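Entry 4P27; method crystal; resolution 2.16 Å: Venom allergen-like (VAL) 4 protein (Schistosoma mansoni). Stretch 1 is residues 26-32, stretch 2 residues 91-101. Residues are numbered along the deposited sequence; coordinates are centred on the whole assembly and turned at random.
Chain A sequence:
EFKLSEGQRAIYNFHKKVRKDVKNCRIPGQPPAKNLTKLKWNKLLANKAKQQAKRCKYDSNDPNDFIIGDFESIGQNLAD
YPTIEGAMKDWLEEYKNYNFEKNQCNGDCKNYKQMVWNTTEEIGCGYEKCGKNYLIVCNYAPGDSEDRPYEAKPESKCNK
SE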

# COMPACT_ATOMS: atom_id res chain seq x y z
N ARG A 26 15.99 0.11 -6.77
CA ARG A 26 16.41 0.06 -5.40
C ARG A 26 15.52 -0.91 -4.68
O ARG A 26 15.68 -1.08 -3.48
CB ARG A 26 16.40 1.46 -4.74
CG ARG A 26 17.58 2.40 -5.12
CD ARG A 26 17.53 3.73 -4.30
NE ARG A 26 17.43 4.95 -5.15
CZ ARG A 26 16.45 5.87 -5.13
NH1 ARG A 26 15.41 5.74 -4.32
NH2 ARG A 26 16.48 6.92 -5.95
N ILE A 27 14.61 -1.60 -5.36
CA ILE A 27 13.97 -2.80 -4.70
C ILE A 27 14.65 -4.04 -5.21
O ILE A 27 14.53 -4.30 -6.42
CB ILE A 27 12.47 -2.95 -5.08
CG1 ILE A 27 11.77 -1.58 -4.99
CG2 ILE A 27 11.80 -4.09 -4.31
CD1 ILE A 27 11.49 -1.12 -3.60
N PRO A 28 15.33 -4.81 -4.34
CA PRO A 28 16.17 -5.93 -4.79
C PRO A 28 15.37 -6.95 -5.62
O PRO A 28 14.27 -7.38 -5.22
CB PRO A 28 16.62 -6.60 -3.46
CG PRO A 28 16.80 -5.38 -2.54
CD PRO A 28 15.56 -4.52 -2.89
N GLY A 29 15.94 -7.32 -6.76
CA GLY A 29 15.43 -8.44 -7.57
C GLY A 29 14.15 -8.02 -8.30
O GLY A 29 13.47 -8.84 -8.85
N GLN A 30 13.79 -6.74 -8.30
CA GLN A 30 12.51 -6.39 -8.98
C GLN A 30 12.87 -5.50 -10.13
O GLN A 30 13.62 -4.60 -9.91
CB GLN A 30 11.55 -5.61 -8.00
CG GLN A 30 10.89 -6.44 -6.89
CD GLN A 30 10.14 -7.65 -7.43
OE1 GLN A 30 9.61 -7.63 -8.53
NE2 GLN A 30 10.06 -8.70 -6.62
N PRO A 31 12.27 -5.68 -11.34
CA PRO A 31 12.59 -4.74 -12.43
C PRO A 31 12.19 -3.32 -12.08
O PRO A 31 11.22 -3.13 -11.36
CB PRO A 31 11.79 -5.28 -13.62
CG PRO A 31 10.56 -5.91 -13.00
CD PRO A 31 11.13 -6.57 -11.72
N PRO A 32 12.92 -2.31 -12.60
CA PRO A 32 12.52 -0.95 -12.23
C PRO A 32 11.27 -0.54 -12.98
O PRO A 32 11.07 -0.97 -14.09
CB PRO A 32 13.73 -0.06 -12.73
CG PRO A 32 14.36 -0.87 -13.82
CD PRO A 32 14.24 -2.33 -13.29
N TRP A 91 4.84 -5.04 4.86
CA TRP A 91 4.17 -4.94 3.56
C TRP A 91 5.22 -4.91 2.44
O TRP A 91 5.12 -5.62 1.42
CB TRP A 91 3.34 -3.64 3.49
CG TRP A 91 2.14 -3.63 4.33
CD1 TRP A 91 1.62 -4.64 5.05
CD2 TRP A 91 1.29 -2.49 4.54
NE1 TRP A 91 0.46 -4.20 5.75
CE2 TRP A 91 0.26 -2.87 5.41
CE3 TRP A 91 1.30 -1.15 4.03
CZ2 TRP A 91 -0.74 -1.98 5.81
CZ3 TRP A 91 0.33 -0.31 4.45
CH2 TRP A 91 -0.66 -0.70 5.34
N LEU A 92 6.22 -4.04 2.57
CA LEU A 92 7.26 -3.91 1.53
C LEU A 92 7.96 -5.24 1.16
O LEU A 92 8.14 -5.59 -0.01
CB LEU A 92 8.30 -2.82 1.98
CG LEU A 92 9.61 -2.81 1.15
CD1 LEU A 92 9.34 -2.41 -0.30
CD2 LEU A 92 10.63 -1.83 1.76
N GLU A 93 8.36 -6.00 2.17
CA GLU A 93 9.30 -7.10 1.94
C GLU A 93 8.58 -8.28 1.36
O GLU A 93 9.21 -9.27 1.03
CB GLU A 93 9.93 -7.57 3.24
CG GLU A 93 10.35 -6.39 4.06
CD GLU A 93 11.79 -6.41 4.33
OE1 GLU A 93 12.55 -6.09 3.42
OE2 GLU A 93 12.13 -6.76 5.45
N GLU A 94 7.27 -8.18 1.21
CA GLU A 94 6.60 -9.10 0.35
C GLU A 94 7.13 -9.08 -1.05
O GLU A 94 6.78 -9.97 -1.81
CB GLU A 94 5.11 -8.78 0.27
CG GLU A 94 4.41 -8.94 1.58
CD GLU A 94 2.93 -8.72 1.40
OE1 GLU A 94 2.45 -8.37 0.28
OE2 GLU A 94 2.24 -8.87 2.39
N TYR A 95 7.96 -8.09 -1.42
CA TYR A 95 8.61 -8.15 -2.72
C TYR A 95 9.48 -9.43 -2.90
O TYR A 95 9.73 -9.83 -4.03
CB TYR A 95 9.46 -6.88 -2.99
CG TYR A 95 10.79 -6.82 -2.27
CD1 TYR A 95 11.88 -7.62 -2.65
CD2 TYR A 95 10.98 -5.90 -1.23
CE1 TYR A 95 13.11 -7.51 -2.01
CE2 TYR A 95 12.18 -5.81 -0.56
CZ TYR A 95 13.25 -6.60 -0.96
OH TYR A 95 14.45 -6.47 -0.30
N LYS A 96 9.92 -10.05 -1.79
CA LYS A 96 10.65 -11.32 -1.87
C LYS A 96 9.81 -12.45 -2.43
O LYS A 96 10.37 -13.44 -2.83
CB LYS A 96 11.17 -11.71 -0.51
CG LYS A 96 12.23 -10.73 -0.08
CD LYS A 96 12.46 -10.72 1.42
CE LYS A 96 13.84 -10.10 1.56
NZ LYS A 96 14.06 -9.48 2.87
N ASN A 97 8.49 -12.31 -2.46
CA ASN A 97 7.63 -13.38 -2.84
C ASN A 97 7.15 -13.17 -4.22
O ASN A 97 6.40 -14.00 -4.73
CB ASN A 97 6.40 -13.45 -1.93
CG ASN A 97 6.75 -13.56 -0.45
OD1 ASN A 97 7.74 -14.17 -0.08
ND2 ASN A 97 5.93 -12.97 0.40
N TYR A 98 7.49 -12.03 -4.84
CA TYR A 98 6.78 -11.66 -6.09
C TYR A 98 7.66 -11.88 -7.31
O TYR A 98 8.77 -11.50 -7.28
CB TYR A 98 6.29 -10.21 -6.04
CG TYR A 98 5.55 -9.83 -7.28
CD1 TYR A 98 4.36 -10.52 -7.66
CD2 TYR A 98 6.02 -8.83 -8.10
CE1 TYR A 98 3.67 -10.18 -8.77
CE2 TYR A 98 5.31 -8.47 -9.25
CZ TYR A 98 4.14 -9.16 -9.57
OH TYR A 98 3.48 -8.85 -10.72
N ASN A 99 7.17 -12.57 -8.34
CA ASN A 99 7.83 -12.66 -9.62
C ASN A 99 7.13 -11.87 -10.64
O ASN A 99 6.11 -12.30 -11.17
CB ASN A 99 7.92 -14.13 -10.11
CG ASN A 99 8.64 -14.30 -11.49
OD1 ASN A 99 8.73 -13.41 -12.31
ND2 ASN A 99 9.02 -15.50 -11.77
N PHE A 100 7.75 -10.76 -11.04
CA PHE A 100 7.12 -9.87 -11.98
C PHE A 100 6.93 -10.54 -13.37
O PHE A 100 5.87 -10.39 -14.04
CB PHE A 100 8.03 -8.63 -12.02
CG PHE A 100 7.53 -7.54 -12.89
CD1 PHE A 100 7.62 -7.63 -14.30
CD2 PHE A 100 6.95 -6.40 -12.32
CE1 PHE A 100 7.13 -6.61 -15.10
CE2 PHE A 100 6.43 -5.41 -13.14
CZ PHE A 100 6.57 -5.50 -14.51
N GLU A 101 7.99 -11.20 -13.85
CA GLU A 101 7.93 -11.81 -15.26
C GLU A 101 6.72 -12.75 -15.42
O GLU A 101 5.84 -12.56 -16.33
CB GLU A 101 9.16 -12.66 -15.48
CG GLU A 101 10.38 -11.85 -15.73
CD GLU A 101 11.51 -12.70 -16.31
OE1 GLU A 101 11.26 -13.46 -17.27
OE2 GLU A 101 12.64 -12.64 -15.80
O HOH W 1 12.60 -9.63 -5.54
O HOH W 2 10.34 -9.77 -10.25

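What does the helical start of stretch 2 offer to stretch 1? Only Leu-92 takes part here. Its CA-to-CB bond points sideways, but the end of the side chain comes nearer, bringing CD1 within 4.1 Å of CD1 of Ile-27. Two branched aliphatic side chains suit such a contact, which needs no polar partner.

Why does Tyr-95 lose more surface to the other stretch than any other residue? Its CA-to-CB bond points toward stretch 1, and with chi1 in the p well its ring meets two consecutive residues. Ile-27 lays CG2 over one face, 3.8 Å from the ring centroid, a CH-pi contact that uses the flat aromatic surface. Pro-28 packs CD 3.7 Å from CZ of Tyr-95, so an apolar ring adjoins the outer part of the phenol.

How is the backbone around Tyr-95 and Tyr-98 held? The type II turn from Ile-27 to Gln-30, closed by Gln-30 N donating to Ile-27 O at 3.2 Å, leads into Gln-30, whose side chain folds with chi1 and chi2 both m. Its amide NE2 donates to Tyr-98 O at 3.2 Å, nearly straight at 168°, and makes a weak, more bent hydrogen bond to Tyr-95 O at 2.8 Å. Water 1 donates to both Pro-28 O (2.8 Å) and Tyr-95 O (3.2 Å), adding a bridge between the backbones.

What closes the contact at Phe-100? Its CA-to-CB bond points toward stretch 1, and Pro-31 sets CG over one ring face, 3.6 Å from the centroid, in a second CH-pi contact. Beside it, water 2 donates to Gln-30 OE1 at 2.8 Å and accepts from Phe-100 N at 2.9 Å. The glutamine amide thus serves stretch 2 through both ends: directly through its nitrogen, and by way of water through its oxygen. Altogether 379 Å² is buried, summed over both sides.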